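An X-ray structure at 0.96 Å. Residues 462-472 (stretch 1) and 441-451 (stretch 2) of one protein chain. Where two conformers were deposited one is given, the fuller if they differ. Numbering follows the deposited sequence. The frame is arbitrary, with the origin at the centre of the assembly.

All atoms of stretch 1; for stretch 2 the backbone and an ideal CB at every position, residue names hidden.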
# COMPACT_ATOMS: atom_id res chain seq x y z
N ASN A 462 -5.94 -9.26 -30.78
CA ASN A 462 -6.45 -8.35 -31.83
C ASN A 462 -6.94 -7.07 -31.17
O ASN A 462 -7.95 -7.12 -30.44
CB ASN A 462 -7.60 -9.03 -32.58
CG ASN A 462 -7.13 -10.21 -33.39
OD1 ASN A 462 -6.02 -10.21 -33.93
ND2 ASN A 462 -7.93 -11.28 -33.40
N PHE A 463 -6.23 -5.98 -31.39
CA PHE A 463 -6.57 -4.69 -30.83
C PHE A 463 -7.44 -3.87 -31.75
O PHE A 463 -7.16 -3.78 -32.96
CB PHE A 463 -5.30 -3.87 -30.57
CG PHE A 463 -4.55 -4.25 -29.32
CD1 PHE A 463 -4.74 -3.50 -28.16
CD2 PHE A 463 -3.72 -5.36 -29.25
CE1 PHE A 463 -4.06 -3.79 -26.98
CE2 PHE A 463 -3.01 -5.62 -28.05
CZ PHE A 463 -3.21 -4.82 -26.95
N SER A 464 -8.46 -3.23 -31.18
CA SER A 464 -9.28 -2.25 -31.89
C SER A 464 -9.39 -1.04 -30.97
O SER A 464 -9.83 -1.19 -29.80
CB SER A 464 -10.68 -2.83 -32.14
OG SER A 464 -10.65 -3.98 -32.93
N ILE A 465 -8.99 0.13 -31.45
CA ILE A 465 -8.90 1.34 -30.64
C ILE A 465 -9.75 2.43 -31.27
O ILE A 465 -9.63 2.71 -32.48
CB ILE A 465 -7.45 1.78 -30.53
CG1 ILE A 465 -6.62 0.67 -29.88
CG2 ILE A 465 -7.33 3.08 -29.74
CD1 ILE A 465 -5.12 0.84 -30.04
N ASP A 466 -10.58 3.08 -30.45
CA ASP A 466 -11.27 4.30 -30.82
C ASP A 466 -10.52 5.47 -30.18
O ASP A 466 -10.45 5.53 -28.95
CB ASP A 466 -12.70 4.22 -30.34
CG ASP A 466 -13.53 3.15 -31.04
OD1 ASP A 466 -13.22 2.70 -32.16
OD2 ASP A 466 -14.56 2.77 -30.45
N SER A 467 -9.97 6.39 -30.97
CA SER A 467 -9.19 7.51 -30.46
C SER A 467 -9.32 8.70 -31.31
O SER A 467 -9.67 8.54 -32.47
CB SER A 467 -7.73 7.14 -30.43
OG SER A 467 -6.96 8.28 -30.07
N SER A 468 -9.01 9.90 -30.81
CA SER A 468 -9.01 11.08 -31.70
C SER A 468 -7.77 11.15 -32.59
O SER A 468 -7.68 12.01 -33.47
CB SER A 468 -9.19 12.38 -30.92
OG SER A 468 -7.96 12.79 -30.36
N LYS A 469 -6.84 10.24 -32.39
CA LYS A 469 -5.57 10.19 -33.12
C LYS A 469 -5.56 8.94 -33.95
O LYS A 469 -6.23 7.97 -33.60
CB LYS A 469 -4.42 10.12 -32.11
CG LYS A 469 -4.54 11.22 -31.10
CD LYS A 469 -4.17 12.59 -31.71
CE LYS A 469 -4.28 13.77 -30.71
NZ LYS A 469 -5.63 13.91 -30.09
N ASN A 470 -4.77 8.98 -35.02
CA ASN A 470 -4.53 7.81 -35.84
C ASN A 470 -3.11 7.30 -35.55
O ASN A 470 -2.11 7.83 -35.98
CB ASN A 470 -4.62 8.21 -37.29
CG ASN A 470 -4.65 7.02 -38.19
OD1 ASN A 470 -3.86 6.92 -39.13
ND2 ASN A 470 -5.55 6.09 -37.89
N TYR A 471 -3.02 6.28 -34.70
CA TYR A 471 -1.67 5.80 -34.25
C TYR A 471 -0.93 5.06 -35.37
O TYR A 471 -1.58 4.33 -36.16
CB TYR A 471 -1.83 4.88 -33.02
CG TYR A 471 -2.54 5.56 -31.88
CD1 TYR A 471 -1.94 6.62 -31.22
CD2 TYR A 471 -3.80 5.15 -31.50
CE1 TYR A 471 -2.63 7.28 -30.15
CE2 TYR A 471 -4.46 5.81 -30.42
CZ TYR A 471 -3.87 6.87 -29.78
OH TYR A 471 -4.56 7.50 -28.75
N THR A 472 0.39 5.29 -35.42
CA THR A 472 1.21 4.68 -36.50
C THR A 472 2.40 3.86 -35.99
O THR A 472 3.10 3.20 -36.76
CB THR A 472 1.77 5.77 -37.44
OG1 THR A 472 2.58 6.68 -36.70
CG2 THR A 472 0.65 6.48 -38.14
N UNK A 441 -5.40 15.02 -20.25
CA UNK A 441 -6.57 14.92 -21.09
C UNK A 441 -6.22 14.59 -22.56
O UNK A 441 -7.09 14.70 -23.45
CB UNK A 441 -7.36 16.23 -21.02
N UNK A 442 -4.96 14.24 -22.81
CA UNK A 442 -4.40 14.20 -24.16
C UNK A 442 -4.14 12.77 -24.59
O UNK A 442 -3.34 12.09 -23.94
CB UNK A 442 -3.11 15.01 -24.23
N UNK A 443 -4.83 12.29 -25.63
CA UNK A 443 -4.66 10.91 -26.10
C UNK A 443 -3.58 10.78 -27.19
O UNK A 443 -3.46 9.73 -27.82
CB UNK A 443 -5.99 10.38 -26.64
N UNK A 444 -2.69 11.78 -27.33
CA UNK A 444 -1.65 11.67 -28.37
C UNK A 444 -0.76 10.45 -28.16
O UNK A 444 -0.28 9.87 -29.14
CB UNK A 444 -0.79 12.93 -28.39
N UNK A 445 -0.45 10.11 -26.91
CA UNK A 445 0.29 8.87 -26.59
C UNK A 445 -0.63 8.01 -25.75
O UNK A 445 -1.15 8.42 -24.71
CB UNK A 445 1.60 9.15 -25.86
N UNK A 446 -0.83 6.80 -26.26
CA UNK A 446 -1.70 5.82 -25.58
C UNK A 446 -0.82 4.71 -25.03
O UNK A 446 -0.08 4.06 -25.79
CB UNK A 446 -2.76 5.25 -26.53
N UNK A 447 -0.88 4.53 -23.72
CA UNK A 447 -0.12 3.51 -23.02
C UNK A 447 -0.98 2.30 -22.72
O UNK A 447 -2.11 2.46 -22.26
CB UNK A 447 0.47 4.07 -21.72
N UNK A 448 -0.43 1.09 -22.98
CA UNK A 448 -1.17 -0.12 -22.73
C UNK A 448 -0.26 -1.09 -21.98
O UNK A 448 0.83 -1.43 -22.47
CB UNK A 448 -1.69 -0.73 -24.03
N UNK A 449 -0.71 -1.57 -20.82
CA UNK A 449 -0.05 -2.71 -20.15
C UNK A 449 -0.83 -3.94 -20.55
O UNK A 449 -2.06 -4.01 -20.40
CB UNK A 449 -0.00 -2.55 -18.63
N UNK A 450 -0.11 -4.91 -21.13
CA UNK A 450 -0.72 -6.11 -21.69
C UNK A 450 -0.04 -7.32 -21.04
O UNK A 450 1.19 -7.48 -21.17
CB UNK A 450 -0.59 -6.15 -23.21
N UNK A 451 -0.83 -8.11 -20.32
CA UNK A 451 -0.29 -9.24 -19.54
C UNK A 451 -0.84 -10.53 -20.14
O UNK A 451 -2.06 -10.74 -20.19
CB UNK A 451 -0.65 -9.13 -18.06

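Position 441 has nothing of stretch 1 within 5.5 Å of its ideal CB, so the visible atoms set no preference; it is Glu441, which makes no contact here. At 442 the CB points sideways, again with nothing close; stretch 1 imposes no choice, and many side chains would do, a short polar one among them. The residue is Asp442. Asp442 OD1 accepts a hydrogen bond from the backbone N of 444 at 2.9 Å, bracing the corner of the chain, and lies 4.5 Å from Lys469 NZ, too far for a salt bridge.

Position 443 is the most constrained. Its CB also points sideways, but the ideal atom lies 3.9 Å from Tyr471 OH and 4.1 Å from Ser467 OG, and the Ser468 amide and the Lys469 ammonium offer further donors. A short acceptor is called for: Asp or Asn would suit, and the lysine charge favours Asp. The residue is Asp443, with chi1 in the p well. Asp443 OD1 forms a salt bridge with Lys469 NZ at 2.9 Å, while Asp443 OD2 accepts a hydrogen bond from Ser468 N at 3.2 Å. The carboxylate thus ties together consecutive residues of the loop. The backbone takes part as well, since Tyr471 OH donates to Asp443 O at 2.7 Å.

At 444 the CB points away, yet the ideal atom is 4.3 Å from Lys469 CE, so a small or polar residue would fit beside the lysine chain. Ser444 places OG 3.4 Å from Lys469 CE and donates from OG to Asp442 OD1 at 2.7 Å; its carbonyl O sits at the edge of the Tyr471 ring, 3.6 Å from Tyr471 CE1. Position 445 points away into space free of stretch 1 and tolerates many side chains, long polar ones included; Lys445 makes no contact.

From 446 the extended backbone alternates. The CB of 446 points toward stretch 1, 3.6 Å from Tyr471 OH, with Ile465 beyond; Leu, Ile, Val or Met would be reasonable. Leu446 brings CD2 to 3.8 Å from Ile465 CG2 and packs its CB 3.8 Å from Tyr471 CZ.

Positions 447, 449 and 451 are out of reach of stretch 1, which leaves their identities open; they are His447, Ile449 and Leu451.

At 448 the CB points toward stretch 1, with Phe463 CE1 4.9 Å from the ideal atom, a gap suited to a branched or long aliphatic chain. Ile448 fills it, its CD1 reaching 3.8 Å from Phe463 CE1. At 450 the CB likewise points toward stretch 1, and the ideal CB of 450 lies 4.8 Å from Phe463 CZ, where Leu, Ile or Met could pack. Leu450 sets CD2 at the ring edge, 3.9 Å from Phe463 CZ.

Stretch 2 (441-451) EDDSKLHIILL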
# COMPACT_ATOMS: atom_id res chain seq x y z
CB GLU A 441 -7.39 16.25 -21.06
CG GLU A 441 -7.37 16.93 -19.70
CD GLU A 441 -7.86 16.10 -18.52
OE1 GLU A 441 -8.76 15.26 -18.67
OE2 GLU A 441 -7.38 16.37 -17.38
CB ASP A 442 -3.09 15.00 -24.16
CG ASP A 442 -2.66 15.36 -25.58
OD1 ASP A 442 -2.93 14.55 -26.50
OD2 ASP A 442 -2.06 16.43 -25.81
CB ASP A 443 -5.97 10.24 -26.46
CG ASP A 443 -6.64 10.84 -27.60
OD1 ASP A 443 -6.10 11.77 -28.22
OD2 ASP A 443 -7.75 10.33 -27.92
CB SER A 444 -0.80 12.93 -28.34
OG SER A 444 -1.55 14.05 -28.72
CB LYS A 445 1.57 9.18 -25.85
CG LYS A 445 2.53 10.03 -26.65
CD LYS A 445 3.96 9.97 -26.11
CE LYS A 445 4.95 10.82 -26.94
NZ LYS A 445 6.24 10.92 -26.17
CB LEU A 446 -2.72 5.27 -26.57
CG LEU A 446 -3.58 4.12 -26.09
CD1 LEU A 446 -4.43 4.54 -24.84
CD2 LEU A 446 -4.51 3.65 -27.20
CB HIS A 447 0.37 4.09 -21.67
CG HIS A 447 1.39 5.15 -21.84
ND1 HIS A 447 2.73 4.90 -21.66
CD2 HIS A 447 1.28 6.46 -22.17
CE1 HIS A 447 3.40 6.03 -21.89
NE2 HIS A 447 2.54 7.00 -22.19
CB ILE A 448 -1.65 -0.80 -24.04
CG1 ILE A 448 -2.49 0.17 -24.88
CG2 ILE A 448 -2.42 -2.06 -23.72
CD1 ILE A 448 -2.69 -0.31 -26.32
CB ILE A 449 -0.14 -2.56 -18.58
CG1 ILE A 449 0.60 -1.33 -18.07
CG2 ILE A 449 0.36 -3.81 -17.94
CD1 ILE A 449 2.03 -1.38 -18.35
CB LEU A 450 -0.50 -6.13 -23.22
CG LEU A 450 -1.02 -7.38 -23.92
CD1 LEU A 450 -2.53 -7.54 -23.81
CD2 LEU A 450 -0.58 -7.29 -25.40
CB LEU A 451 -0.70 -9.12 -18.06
CG LEU A 451 -0.36 -7.78 -17.43
CD1 LEU A 451 -0.80 -7.73 -15.95
CD2 LEU A 451 1.12 -7.48 -17.51
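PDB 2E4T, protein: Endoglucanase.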